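Local structure of outer membrane protein OMP121 (Bacteroides thetaiotaomicron, 5FQ8) at residues A544-S549 / N556-Y561; A148-Y153 / G592-D597. The protein probably imports nutrients across the outer membrane as a calcium-binding beta-barrel transporter of the TonB-dependent receptor family. All coordinates share one frame; numbering follows the deposited sequence.

Interaction 1. Residues A544-S549 / N556-Y561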
ATOM      1  N   ALA B 544     -17.828  27.761  37.076  1.00 37.90           N
ATOM      2  CA  ALA B 544     -18.923  27.494  36.152  1.00 36.18           C
ATOM      3  C   ALA B 544     -18.395  27.530  34.729  1.00 34.27           C
ATOM      4  O   ALA B 544     -17.614  28.417  34.377  1.00 34.31           O
ATOM      5  CB  ALA B 544     -20.052  28.511  36.307  1.00 35.65           C
ATOM      6  N   ARG B 545     -18.824  26.569  33.916  1.00 33.79           N
ATOM      7  CA  ARG B 545     -18.389  26.507  32.533  1.00 33.28           C
ATOM      8  C   ARG B 545     -19.479  25.891  31.682  1.00 33.17           C
ATOM      9  O   ARG B 545     -20.067  24.880  32.059  1.00 33.06           O
ATOM     10  CB  ARG B 545     -17.102  25.699  32.374  1.00 32.54           C
ATOM     11  CG  ARG B 545     -16.686  25.552  30.933  1.00 32.04           C
ATOM     12  CD  ARG B 545     -15.248  25.115  30.774  1.00 31.45           C
ATOM     13  NE  ARG B 545     -14.932  24.963  29.362  1.00 34.85           N
ATOM     14  CZ  ARG B 545     -13.707  24.917  28.865  1.00 30.61           C
ATOM     15  NH1 ARG B 545     -12.670  25.011  29.663  1.00 30.57           N
ATOM     16  NH2 ARG B 545     -13.528  24.785  27.566  1.00 30.29           N
ATOM     17  N   ASN B 546     -19.738  26.499  30.535  1.00 33.23           N
ATOM     18  CA  ASN B 546     -20.613  25.911  29.534  1.00 37.59           C
ATOM     19  C   ASN B 546     -19.813  25.667  28.268  1.00 37.47           C
ATOM     20  O   ASN B 546     -19.072  26.544  27.820  1.00 39.22           O
ATOM     21  CB  ASN B 546     -21.822  26.792  29.241  1.00 33.77           C
ATOM     22  CG  ASN B 546     -22.925  26.030  28.532  1.00 33.72           C
ATOM     23  OD1 ASN B 546     -23.828  25.486  29.172  1.00 33.97           O
ATOM     24  ND2 ASN B 546     -22.841  25.962  27.207  1.00 33.41           N
ATOM     25  N   ASP B 547     -19.964  24.480  27.702  1.00 31.96           N
ATOM     26  CA  ASP B 547     -19.231  24.071  26.523  1.00 31.37           C
ATOM     27  C   ASP B 547     -20.206  23.765  25.401  1.00 31.39           C
ATOM     28  O   ASP B 547     -21.370  23.452  25.633  1.00 31.69           O
ATOM     29  CB  ASP B 547     -18.377  22.837  26.798  1.00 30.71           C
ATOM     30  CG  ASP B 547     -17.203  23.135  27.658  1.00 30.63           C
ATOM     31  OD1 ASP B 547     -16.837  24.314  27.743  1.00 30.97           O
ATOM     32  OD2 ASP B 547     -16.643  22.192  28.246  1.00 30.25           O
ATOM     33  N   TRP B 548     -19.719  23.878  24.176  1.00 31.10           N
ATOM     34  CA  TRP B 548     -20.449  23.451  22.990  1.00 31.02           C
ATOM     35  C   TRP B 548     -19.530  22.532  22.213  1.00 30.32           C
ATOM     36  O   TRP B 548     -18.460  22.954  21.774  1.00 30.10           O
ATOM     37  CB  TRP B 548     -20.863  24.639  22.133  1.00 31.49           C
ATOM     38  CG  TRP B 548     -21.898  25.529  22.710  1.00 32.24           C
ATOM     39  CD1 TRP B 548     -23.220  25.511  22.443  1.00 32.66           C
ATOM     40  CD2 TRP B 548     -21.688  26.619  23.611  1.00 39.18           C
ATOM     41  NE1 TRP B 548     -23.863  26.504  23.128  1.00 33.37           N
ATOM     42  CE2 TRP B 548     -22.940  27.202  23.855  1.00 33.41           C
ATOM     43  CE3 TRP B 548     -20.564  27.150  24.246  1.00 32.64           C
ATOM     44  CZ2 TRP B 548     -23.103  28.285  24.707  1.00 34.04           C
ATOM     45  CZ3 TRP B 548     -20.729  28.225  25.089  1.00 33.26           C
ATOM     46  CH2 TRP B 548     -21.987  28.777  25.316  1.00 33.95           C
ATOM     47  N   SER B 549     -19.924  21.282  22.061  1.00 30.00           N
ATOM     48  CA  SER B 549     -19.042  20.275  21.500  1.00 29.34           C
ATOM     49  C   SER B 549     -19.509  19.848  20.118  1.00 50.22           C
ATOM     50  O   SER B 549     -20.710  19.718  19.862  1.00 41.51           O
ATOM     51  CB  SER B 549     -18.958  19.059  22.402  1.00 29.03           C
ATOM     52  OG  SER B 549     -17.991  18.161  21.907  1.00 29.56           O
ATOM     53  N   ASN B 556     -28.058  18.996  20.751  1.00 42.56           N
ATOM     54  CA  ASN B 556     -27.708  18.786  22.142  1.00 47.01           C
ATOM     55  C   ASN B 556     -26.197  18.910  22.309  1.00 31.52           C
ATOM     56  O   ASN B 556     -25.543  18.047  22.886  1.00 31.07           O
ATOM     57  CB  ASN B 556     -28.223  17.426  22.610  1.00 50.23           C
ATOM     58  CG  ASN B 556     -28.353  17.333  24.108  1.00 53.69           C
ATOM     59  OD1 ASN B 556     -27.787  18.136  24.838  1.00 60.56           O
ATOM     60  ND2 ASN B 556     -29.109  16.352  24.578  1.00 55.86           N
ATOM     61  N   ARG B 557     -25.626  19.997  21.799  1.00 34.10           N
ATOM     62  CA  ARG B 557     -24.191  20.217  21.923  1.00 35.21           C
ATOM     63  C   ARG B 557     -23.819  20.828  23.261  1.00 32.51           C
ATOM     64  O   ARG B 557     -22.720  20.584  23.756  1.00 30.91           O
ATOM     65  CB  ARG B 557     -23.688  21.153  20.827  1.00 31.10           C
ATOM     66  CG  ARG B 557     -23.868  20.705  19.413  1.00 30.90           C
ATOM     67  CD  ARG B 557     -22.984  21.544  18.523  1.00 33.04           C
ATOM     68  NE  ARG B 557     -23.295  21.401  17.109  1.00 40.31           N
ATOM     69  CZ  ARG B 557     -22.877  20.397  16.347  1.00 48.50           C
ATOM     70  NH1 ARG B 557     -22.134  19.433  16.859  1.00 50.29           N
ATOM     71  NH2 ARG B 557     -23.208  20.355  15.071  1.00 52.79           N
ATOM     72  N   SER B 558     -24.707  21.622  23.842  1.00 31.99           N
ATOM     73  CA  SER B 558     -24.386  22.434  25.007  1.00 32.32           C
ATOM     74  C   SER B 558     -24.512  21.642  26.300  1.00 35.69           C
ATOM     75  O   SER B 558     -25.548  21.019  26.556  1.00 37.80           O
ATOM     76  CB  SER B 558     -25.315  23.644  25.055  1.00 33.11           C
ATOM     77  OG  SER B 558     -25.419  24.189  26.355  1.00 33.57           O
ATOM     78  N   PHE B 559     -23.461  21.678  27.125  1.00 32.06           N
ATOM     79  CA  PHE B 559     -23.542  21.168  28.487  1.00 32.18           C
ATOM     80  C   PHE B 559     -22.905  22.143  29.464  1.00 32.47           C
ATOM     81  O   PHE B 559     -21.895  22.776  29.161  1.00 32.27           O
ATOM     82  CB  PHE B 559     -22.898  19.785  28.633  1.00 31.52           C
ATOM     83  CG  PHE B 559     -21.496  19.688  28.100  1.00 30.90           C
ATOM     84  CD1 PHE B 559     -21.268  19.397  26.783  1.00 30.49           C
ATOM     85  CD2 PHE B 559     -20.412  19.827  28.937  1.00 30.74           C
ATOM     86  CE1 PHE B 559     -20.002  19.278  26.308  1.00 29.96           C
ATOM     87  CE2 PHE B 559     -19.145  19.707  28.465  1.00 30.20           C
ATOM     88  CZ  PHE B 559     -18.936  19.434  27.155  1.00 29.82           C
ATOM     89  N   PHE B 560     -23.506  22.248  30.643  1.00 32.99           N
ATOM     90  CA  PHE B 560     -23.078  23.168  31.682  1.00 33.39           C
ATOM     91  C   PHE B 560     -22.706  22.390  32.930  1.00 33.29           C
ATOM     92  O   PHE B 560     -23.425  21.478  33.332  1.00 33.34           O
ATOM     93  CB  PHE B 560     -24.190  24.156  31.994  1.00 34.24           C
ATOM     94  CG  PHE B 560     -24.000  24.914  33.271  1.00 34.78           C
ATOM     95  CD1 PHE B 560     -23.306  26.103  33.286  1.00 34.98           C
ATOM     96  CD2 PHE B 560     -24.543  24.454  34.450  1.00 35.13           C
ATOM     97  CE1 PHE B 560     -23.145  26.792  34.444  1.00 35.50           C
ATOM     98  CE2 PHE B 560     -24.385  25.144  35.611  1.00 35.66           C
ATOM     99  CZ  PHE B 560     -23.688  26.313  35.611  1.00 35.85           C
ATOM    100  N   TYR B 561     -21.599  22.765  33.560  1.00 33.18           N
ATOM    101  CA  TYR B 561     -21.180  22.102  34.790  1.00 33.14           C
ATOM    102  C   TYR B 561     -20.601  23.071  35.816  1.00 33.57           C
ATOM    103  O   TYR B 561     -19.603  23.748  35.548  1.00 33.40           O
ATOM    104  CB  TYR B 561     -20.165  20.997  34.500  1.00 32.34           C
ATOM    105  CG  TYR B 561     -19.082  21.319  33.498  1.00 31.83           C
ATOM    106  CD1 TYR B 561     -19.353  21.348  32.145  1.00 31.59           C
ATOM    107  CD2 TYR B 561     -17.780  21.546  33.898  1.00 31.61           C
ATOM    108  CE1 TYR B 561     -18.385  21.619  31.227  1.00 31.17           C
ATOM    109  CE2 TYR B 561     -16.797  21.812  32.975  1.00 31.19           C
ATOM    110  CZ  TYR B 561     -17.116  21.841  31.636  1.00 30.97           C
ATOM    111  OH  TYR B 561     -16.175  22.098  30.685  1.00 30.58           O
TER
HETATM  112  O   HOH W   1     -26.152  23.828  29.035  1.00 25.52           O

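Interaction 2. Residues A148-Y153 / G592-D597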
ATOM      1  N   ALA B 148     -13.949  18.522  40.601  1.00 31.62           N
ATOM      2  CA  ALA B 148     -15.095  19.327  40.979  1.00 32.29           C
ATOM      3  C   ALA B 148     -14.952  20.802  40.650  1.00 32.61           C
ATOM      4  O   ALA B 148     -15.943  21.530  40.712  1.00 34.60           O
ATOM      5  CB  ALA B 148     -15.367  19.202  42.479  1.00 32.86           C
ATOM      6  N   ALA B 149     -13.768  21.265  40.308  1.00 34.26           N
ATOM      7  CA  ALA B 149     -13.586  22.637  39.907  1.00 33.77           C
ATOM      8  C   ALA B 149     -12.663  22.633  38.694  1.00 34.63           C
ATOM      9  O   ALA B 149     -11.493  22.974  38.783  1.00 31.92           O
ATOM     10  CB  ALA B 149     -13.021  23.484  41.040  1.00 36.57           C
ATOM     11  N   THR B 150     -13.201  22.229  37.547  1.00 31.65           N
ATOM     12  CA  THR B 150     -12.418  22.075  36.332  1.00 31.07           C
ATOM     13  C   THR B 150     -12.786  23.093  35.271  1.00 31.21           C
ATOM     14  O   THR B 150     -12.522  22.864  34.091  1.00 30.76           O
ATOM     15  CB  THR B 150     -12.588  20.669  35.771  1.00 30.47           C
ATOM     16  OG1 THR B 150     -13.980  20.371  35.678  1.00 30.68           O
ATOM     17  CG2 THR B 150     -11.929  19.666  36.671  1.00 30.26           C
ATOM     18  N   ALA B 151     -13.391  24.212  35.662  1.00 31.86           N
ATOM     19  CA  ALA B 151     -13.814  25.209  34.686  1.00 32.08           C
ATOM     20  C   ALA B 151     -12.653  25.782  33.894  1.00 47.27           C
ATOM     21  O   ALA B 151     -12.861  26.321  32.803  1.00 31.81           O
ATOM     22  CB  ALA B 151     -14.555  26.341  35.381  1.00 32.89           C
ATOM     23  N   LEU B 152     -11.437  25.685  34.412  1.00 41.68           N
ATOM     24  CA  LEU B 152     -10.338  26.367  33.757  1.00 39.17           C
ATOM     25  C   LEU B 152      -9.801  25.580  32.576  1.00 38.52           C
ATOM     26  O   LEU B 152      -9.355  26.175  31.596  1.00 42.37           O
ATOM     27  CB  LEU B 152      -9.229  26.638  34.763  1.00 35.12           C
ATOM     28  CG  LEU B 152      -8.543  27.989  34.644  1.00 41.96           C
ATOM     29  CD1 LEU B 152      -9.574  29.077  34.672  1.00 32.77           C
ATOM     30  CD2 LEU B 152      -7.607  28.158  35.791  1.00 32.35           C
ATOM     31  N   TYR B 153      -9.835  24.256  32.635  1.00 37.54           N
ATOM     32  CA  TYR B 153      -9.236  23.465  31.581  1.00 37.08           C
ATOM     33  C   TYR B 153     -10.235  22.629  30.805  1.00 29.45           C
ATOM     34  O   TYR B 153      -9.876  22.094  29.753  1.00 28.98           O
ATOM     35  CB  TYR B 153      -8.158  22.543  32.150  1.00 35.93           C
ATOM     36  CG  TYR B 153      -7.237  23.228  33.112  1.00 45.40           C
ATOM     37  CD1 TYR B 153      -6.243  24.086  32.665  1.00 45.98           C
ATOM     38  CD2 TYR B 153      -7.358  23.012  34.479  1.00 49.36           C
ATOM     39  CE1 TYR B 153      -5.396  24.712  33.554  1.00 46.27           C
ATOM     40  CE2 TYR B 153      -6.518  23.628  35.376  1.00 58.00           C
ATOM     41  CZ  TYR B 153      -5.538  24.477  34.910  1.00 54.11           C
ATOM     42  OH  TYR B 153      -4.697  25.093  35.807  1.00 48.63           O
ATOM     43  N   GLY B 592     -18.773  19.381  42.944  1.00 34.11           N
ATOM     44  CA  GLY B 592     -18.918  20.003  41.640  1.00 33.87           C
ATOM     45  C   GLY B 592     -19.021  18.966  40.546  1.00 33.19           C
ATOM     46  O   GLY B 592     -18.951  17.759  40.789  1.00 36.52           O
ATOM     47  N   LYS B 593     -19.179  19.464  39.325  1.00 32.98           N
ATOM     48  CA  LYS B 593     -19.378  18.622  38.157  1.00 32.41           C
ATOM     49  C   LYS B 593     -18.426  19.016  37.039  1.00 31.88           C
ATOM     50  O   LYS B 593     -18.042  20.178  36.909  1.00 34.86           O
ATOM     51  CB  LYS B 593     -20.821  18.702  37.657  1.00 33.04           C
ATOM     52  CG  LYS B 593     -21.829  18.060  38.590  1.00 33.22           C
ATOM     53  CD  LYS B 593     -23.112  18.857  38.666  1.00 33.96           C
ATOM     54  CE  LYS B 593     -23.999  18.589  37.477  1.00 33.84           C
ATOM     55  NZ  LYS B 593     -25.074  17.630  37.822  1.00 37.30           N
ATOM     56  N   THR B 594     -18.041  18.027  36.239  1.00 31.23           N
ATOM     57  CA  THR B 594     -17.327  18.256  34.991  1.00 30.73           C
ATOM     58  C   THR B 594     -18.053  17.528  33.872  1.00 30.44           C
ATOM     59  O   THR B 594     -18.187  16.302  33.913  1.00 30.15           O
ATOM     60  CB  THR B 594     -15.881  17.780  35.063  1.00 30.20           C
ATOM     61  OG1 THR B 594     -15.184  18.497  36.085  1.00 30.51           O
ATOM     62  CG2 THR B 594     -15.207  18.034  33.744  1.00 29.75           C
ATOM     63  N   GLY B 595     -18.509  18.281  32.878  1.00 30.54           N
ATOM     64  CA  GLY B 595     -19.142  17.688  31.721  1.00 39.15           C
ATOM     65  C   GLY B 595     -18.147  17.097  30.740  1.00 36.20           C
ATOM     66  O   GLY B 595     -16.945  17.324  30.814  1.00 42.65           O
ATOM     67  N   ASN B 596     -18.671  16.327  29.792  1.00 29.98           N
ATOM     68  CA  ASN B 596     -17.829  15.689  28.797  1.00 28.72           C
ATOM     69  C   ASN B 596     -18.659  15.355  27.571  1.00 28.65           C
ATOM     70  O   ASN B 596     -19.869  15.151  27.659  1.00 28.99           O
ATOM     71  CB  ASN B 596     -17.192  14.422  29.351  1.00 28.32           C
ATOM     72  CG  ASN B 596     -16.050  13.939  28.521  1.00 27.74           C
ATOM     73  OD1 ASN B 596     -15.420  14.697  27.813  1.00 27.63           O
ATOM     74  ND2 ASN B 596     -15.763  12.664  28.618  1.00 27.38           N
ATOM     75  N   ASP B 597     -17.992  15.299  26.436  1.00 30.15           N
ATOM     76  CA  ASP B 597     -18.610  14.928  25.181  1.00 28.14           C
ATOM     77  C   ASP B 597     -18.163  13.527  24.794  1.00 27.62           C
ATOM     78  O   ASP B 597     -17.584  12.794  25.590  1.00 27.40           O
ATOM     79  CB  ASP B 597     -18.268  15.958  24.104  1.00 28.16           C
ATOM     80  CG  ASP B 597     -16.781  16.233  23.993  1.00 27.80           C
ATOM     81  OD1 ASP B 597     -15.962  15.347  24.292  1.00 35.85           O
ATOM     82  OD2 ASP B 597     -16.423  17.352  23.598  1.00 27.96           O
TER

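Interaction 1. Residues A544-S549 / N556-Y561
Residues 544-549 and 558-561 run antiparallel, and their backbones are joined by a regular set of hydrogen bonds. Tyr561 N meets Arg545 O almost along the carbonyl axis at 3.0 Å, Asp547 N does the same to Phe559 O, and Phe559 N returns a bond to Asp547 O. On the face bearing Arg545, Asp547, Phe559 and Tyr561, a short polar chain links Arg545, Asp547 and the hydroxyl of Tyr561. Arg545 has CG anti to its backbone N (chi1 176°) and extends to NE, laying its aliphatic part alongside Tyr561, with CB over the face of the ring. NE then meets Asp547 OD1 at 2.6 Å, in the guanidinium plane and on the syn lone pair, a salt bridge. The other carboxylate oxygen, OD2, accepts a hydrogen bond of 2.5 Å from Tyr561 OH, which arrives from above the carboxylate plane. Both oxygens of this buried acid are thus engaged, which would favour its ionised form. This is a beta hairpin of the transmembrane barrel; Arg545 NH2 also bonds Asn481 OD1 on wall strand 472-495, and NH1 weakly reaches Ala151 O of the plug. Phe559 and Tyr561 take the crowded rotamer, CG between N and carbonyl carbon (chi1 52° and 43°), which turns both rings toward the partner strand; Asp547 CB sits over one face of Phe559, 3.9 Å from the ring centroid. On the other face, Asn546 ND2 donates in its amide plane to Ser558 OG at 3.2 Å, while a water joins OD1 to that same hydroxyl. The same ND2 lies over the Trp548 ring, toward its rim.

Interaction 2. Residues A148-Y153 / G592-D597
Thr150, in a loop of the plug domain, directs its side chain at the barrel strand carrying Thr594, and the two side chains approach tip to tip. From CB of Thr150 the nearest atom across the contact is Thr594 OG1, at 3.4 Å. The hydroxyl branch of Thr150 is in the crowded position between backbone N and carbonyl carbon (chi1 51°), so that OG1 leads toward the strand and lies 3.3 Å from Thr594 CG2. The two hydroxyl oxygens are modelled too close together to be read as a bond. The methyl CG2 of Thr150, anti to its own carbonyl carbon, approaches Thr594 OG1 at 3.5 Å. Thr594 in turn holds OG1 anti to its carbonyl carbon (chi1 -61°), and this oxygen is hydrogen-bonded to Ala147 O, just ahead of the loop segment, giving the strand a polar hold on the plug backbone. At the other end of the contact Ala148 packs against main chain: its CB is 3.4 Å from Gly592 N, and Ala148 O receives a CA-H...O contact from Gly592 CA at 3.5 Å. The bare alpha carbon of Gly592 allows this approach, since a beta carbon there would run into Ala148 O. The meeting is small and largely buried, a plug-to-wall contact of the kind that seats the plug inside the barrel of a TonB-dependent receptor. The loop segment follows strand 138-144 and precedes strand 161-166 of the plug sheet, whereas residues 592-596 end strand 582-596, flanked in the barrel wall by strands 558-569 and 643-656.

Overall arrangement
From the N terminus, the chain first passes through the plug, where residues 148-153 lie in the loop between strands 138-144 and 161-166. It then builds much of the barrel before residues 592-597 return to that loop, so interaction 2 closes a loop of more than 400 residues. Nested inside it, interaction 1 closes a short hairpin between strands 538-549 and 558-569. Strand 582-596 comes next in the chain and pairs with strand 558-569, placing the two contacts about 10 Å apart, centre to centre. They touch directly: Ser549 OG lies 2.4 Å from Asp597 OD2, a probable hydrogen bond, and Tyr561 packs on Gly595. Interaction 1 thus joins wall strands, and interaction 2 joins wall to plug.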